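Local coordinates for hypothetical membrane protein (Corynebacterium glutamicum, PDB 6JSA) that binds heme through its C-terminal HtaA domain and probably passes it on within the corynebacterial heme-uptake machinery, at residues N109-S121 / G132-A145. Residues are numbered along the deposited sequence; the frame is centred on the assembly and turned at random. Where two conformers were deposited one is given.
Sequences NYGRTVVGTLNFS and GSASVSLSQSGSQA
F120 lays one face of its ring on the methyl of A134, CB standing 3.7 Å from the ring centroid in a CH-pi contact that suits so small a residue. The two are a non-hydrogen-bonded pair of the antiparallel beta hairpin formed by strands 113-125 and 129-138. On the same buried face L118 and V136 lie side by side, CD2 of the leucine 3.6 Å from CG2 of the valine, and I159 of strand 159-165 packs on both. The other face is polar: there a water bridges T117 O, S135 OG and S137 OG, and S137 OG also hydrogen-bonds Q155 OE1. G116, paired with L138, suits its place by lacking a side chain, because V136 CG1 fills the position a CB would take.

Past the hairpin, helix 140-145 carries A145 into the heme pocket. Y110 leans on this helix, S141 O lying over one face of its ring, near the rim, and CE1 3.9 Å from A145 CB, while a water links its OH to Q144 OE1. With chi1 at -172°, T113 turns OG1 away from its own backbone N and toward the helix, sharing a 2.7 Å hydrogen bond with S141 OG. S139 N-caps the helix, its OG accepting from G142 N at 2.9 Å. The same hydroxyl donates to V114 O at 2.6 Å, a double role that suits serine.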
# COMPACT_ATOMS: atom_id res chain seq x y z
N ASN A 109 8.55 6.33 -13.80
CA ASN A 109 8.46 6.81 -12.42
C ASN A 109 7.13 7.54 -12.29
O ASN A 109 6.97 8.64 -12.83
CB ASN A 109 9.64 7.72 -12.10
CG ASN A 109 9.74 8.03 -10.62
OD1 ASN A 109 8.79 7.82 -9.86
ND2 ASN A 109 10.91 8.53 -10.19
N TYR A 110 6.18 6.92 -11.59
CA TYR A 110 4.88 7.54 -11.36
C TYR A 110 4.92 8.58 -10.26
O TYR A 110 3.92 9.28 -10.04
CB TYR A 110 3.82 6.46 -11.05
CG TYR A 110 3.58 5.57 -12.23
CD1 TYR A 110 4.36 4.44 -12.44
CD2 TYR A 110 2.60 5.88 -13.17
CE1 TYR A 110 4.16 3.64 -13.55
CE2 TYR A 110 2.39 5.09 -14.28
CZ TYR A 110 3.18 3.97 -14.46
OH TYR A 110 2.99 3.17 -15.57
N GLY A 111 6.05 8.71 -9.57
CA GLY A 111 6.16 9.62 -8.46
C GLY A 111 5.31 9.15 -7.29
O GLY A 111 4.95 7.97 -7.16
N ARG A 112 4.96 10.11 -6.45
CA ARG A 112 4.08 9.85 -5.33
C ARG A 112 2.64 9.95 -5.83
O ARG A 112 2.23 11.00 -6.34
CB ARG A 112 4.34 10.85 -4.21
CG ARG A 112 3.61 10.49 -2.94
CD ARG A 112 4.32 11.02 -1.70
NE ARG A 112 3.68 10.50 -0.50
CZ ARG A 112 3.90 9.28 -0.00
NH1 ARG A 112 4.77 8.46 -0.59
NH2 ARG A 112 3.25 8.88 1.08
N THR A 113 1.89 8.87 -5.70
CA THR A 113 0.61 8.76 -6.40
C THR A 113 -0.38 7.99 -5.54
O THR A 113 -0.00 7.16 -4.71
CB THR A 113 0.80 8.05 -7.75
OG1 THR A 113 -0.41 8.11 -8.51
CG2 THR A 113 1.20 6.58 -7.55
N VAL A 114 -1.67 8.26 -5.75
CA VAL A 114 -2.70 7.42 -5.16
C VAL A 114 -2.72 6.09 -5.90
O VAL A 114 -2.99 6.05 -7.10
CB VAL A 114 -4.07 8.12 -5.20
CG1 VAL A 114 -5.16 7.20 -4.67
CG2 VAL A 114 -4.02 9.41 -4.41
N VAL A 115 -2.40 5.01 -5.18
CA VAL A 115 -2.43 3.66 -5.76
C VAL A 115 -3.84 3.08 -5.71
O VAL A 115 -4.21 2.28 -6.57
CB VAL A 115 -1.42 2.77 -5.01
CG1 VAL A 115 -1.55 1.31 -5.41
CG2 VAL A 115 -0.01 3.25 -5.27
N GLY A 116 -4.63 3.46 -4.71
CA GLY A 116 -5.99 2.98 -4.61
C GLY A 116 -6.83 3.85 -3.70
O GLY A 116 -6.31 4.56 -2.84
N THR A 117 -8.14 3.79 -3.92
CA THR A 117 -9.06 4.44 -3.02
C THR A 117 -9.52 3.46 -1.96
O THR A 117 -9.71 2.26 -2.21
CB THR A 117 -10.25 5.03 -3.78
OG1 THR A 117 -10.81 4.02 -4.62
CG2 THR A 117 -9.81 6.21 -4.63
N LEU A 118 -9.67 3.97 -0.74
CA LEU A 118 -10.00 3.16 0.42
C LEU A 118 -11.45 3.34 0.82
O LEU A 118 -11.95 4.47 0.89
CB LEU A 118 -9.13 3.55 1.61
CG LEU A 118 -7.63 3.42 1.38
CD1 LEU A 118 -6.87 3.76 2.65
CD2 LEU A 118 -7.28 2.01 0.91
N ASN A 119 -12.10 2.22 1.12
CA ASN A 119 -13.43 2.21 1.72
C ASN A 119 -13.31 1.40 3.00
O ASN A 119 -13.10 0.18 2.94
CB ASN A 119 -14.45 1.59 0.76
CG ASN A 119 -15.84 1.52 1.35
OD1 ASN A 119 -16.17 2.26 2.27
ND2 ASN A 119 -16.67 0.63 0.82
N PHE A 120 -13.40 2.07 4.15
CA PHE A 120 -13.17 1.40 5.42
C PHE A 120 -14.39 0.61 5.84
O PHE A 120 -15.50 1.14 5.89
CB PHE A 120 -12.79 2.42 6.50
CG PHE A 120 -11.39 2.92 6.37
CD1 PHE A 120 -11.10 4.00 5.54
CD2 PHE A 120 -10.34 2.28 7.02
CE1 PHE A 120 -9.80 4.45 5.38
CE2 PHE A 120 -9.03 2.73 6.87
CZ PHE A 120 -8.76 3.82 6.05
N SER A 121 -14.18 -0.67 6.13
CA SER A 121 -15.22 -1.48 6.76
C SER A 121 -15.22 -1.28 8.27
O SER A 121 -16.25 -1.49 8.93
CB SER A 121 -14.99 -2.96 6.43
OG SER A 121 -13.68 -3.36 6.79
N GLY A 132 -8.06 0.45 11.72
CA GLY A 132 -9.07 0.26 10.71
C GLY A 132 -8.66 -0.75 9.67
O GLY A 132 -7.50 -1.19 9.61
N SER A 133 -9.64 -1.12 8.86
CA SER A 133 -9.45 -2.02 7.73
C SER A 133 -10.25 -1.47 6.56
O SER A 133 -11.38 -1.01 6.74
CB SER A 133 -9.97 -3.43 8.05
OG SER A 133 -9.23 -4.04 9.09
N ALA A 134 -9.66 -1.51 5.37
CA ALA A 134 -10.31 -0.95 4.19
C ALA A 134 -10.09 -1.81 2.96
O ALA A 134 -9.02 -2.40 2.78
CB ALA A 134 -9.78 0.45 3.89
N SER A 135 -11.10 -1.86 2.10
CA SER A 135 -10.89 -2.36 0.74
C SER A 135 -10.10 -1.33 -0.06
O SER A 135 -10.15 -0.12 0.22
CB SER A 135 -12.23 -2.63 0.06
OG SER A 135 -12.96 -1.42 -0.11
N VAL A 136 -9.36 -1.82 -1.05
CA VAL A 136 -8.46 -1.01 -1.87
C VAL A 136 -8.87 -1.17 -3.33
O VAL A 136 -8.76 -2.27 -3.89
CB VAL A 136 -6.99 -1.42 -1.67
CG1 VAL A 136 -6.08 -0.54 -2.50
CG2 VAL A 136 -6.59 -1.38 -0.18
N SER A 137 -9.31 -0.08 -3.94
CA SER A 137 -9.77 -0.08 -5.33
C SER A 137 -8.72 0.60 -6.19
O SER A 137 -8.41 1.78 -5.98
CB SER A 137 -11.09 0.68 -5.44
OG SER A 137 -12.11 0.02 -4.74
N LEU A 138 -8.18 -0.13 -7.15
CA LEU A 138 -7.02 0.32 -7.90
C LEU A 138 -7.29 1.61 -8.67
O LEU A 138 -8.32 1.76 -9.33
CB LEU A 138 -6.62 -0.78 -8.88
CG LEU A 138 -5.33 -0.61 -9.68
CD1 LEU A 138 -4.13 -0.58 -8.75
CD2 LEU A 138 -5.22 -1.75 -10.67
N SER A 139 -6.34 2.54 -8.60
CA SER A 139 -6.41 3.82 -9.30
C SER A 139 -5.98 3.67 -10.76
O SER A 139 -5.48 2.63 -11.20
CB SER A 139 -5.49 4.82 -8.63
OG SER A 139 -4.14 4.43 -8.85
N GLN A 140 -6.15 4.76 -11.51
CA GLN A 140 -5.67 4.81 -12.89
C GLN A 140 -4.16 4.61 -12.95
O GLN A 140 -3.65 3.78 -13.71
CB GLN A 140 -6.05 6.15 -13.53
CG GLN A 140 -7.55 6.43 -13.55
CD GLN A 140 -8.26 5.71 -14.67
OE1 GLN A 140 -7.63 5.24 -15.62
NE2 GLN A 140 -9.58 5.61 -14.56
N SER A 141 -3.42 5.37 -12.14
CA SER A 141 -1.96 5.22 -12.13
C SER A 141 -1.55 3.84 -11.67
O SER A 141 -0.60 3.26 -12.20
CB SER A 141 -1.32 6.30 -11.26
OG SER A 141 -1.71 6.14 -9.91
N GLY A 142 -2.27 3.28 -10.69
CA GLY A 142 -1.97 1.93 -10.25
C GLY A 142 -2.17 0.90 -11.35
O GLY A 142 -1.35 -0.00 -11.53
N SER A 143 -3.26 1.04 -12.11
CA SER A 143 -3.49 0.14 -13.24
C SER A 143 -2.36 0.22 -14.25
O SER A 143 -1.89 -0.82 -14.75
CB SER A 143 -4.83 0.52 -13.89
OG SER A 143 -5.07 -0.25 -15.04
N GLN A 144 -1.90 1.43 -14.57
CA GLN A 144 -0.76 1.57 -15.47
C GLN A 144 0.50 0.95 -14.88
O GLN A 144 1.29 0.34 -15.60
CB GLN A 144 -0.52 3.04 -15.79
CG GLN A 144 -1.67 3.69 -16.53
CD GLN A 144 -1.44 5.17 -16.74
OE1 GLN A 144 -0.30 5.64 -16.75
NE2 GLN A 144 -2.53 5.92 -16.91
N ALA A 145 0.71 1.12 -13.58
CA ALA A 145 1.91 0.56 -12.96
C ALA A 145 1.89 -0.96 -13.00
O ALA A 145 2.96 -1.59 -13.04
CB ALA A 145 2.05 1.07 -11.53
O HOH W 1 2.24 4.26 -18.02
O HOH W 2 -12.09 0.68 -2.05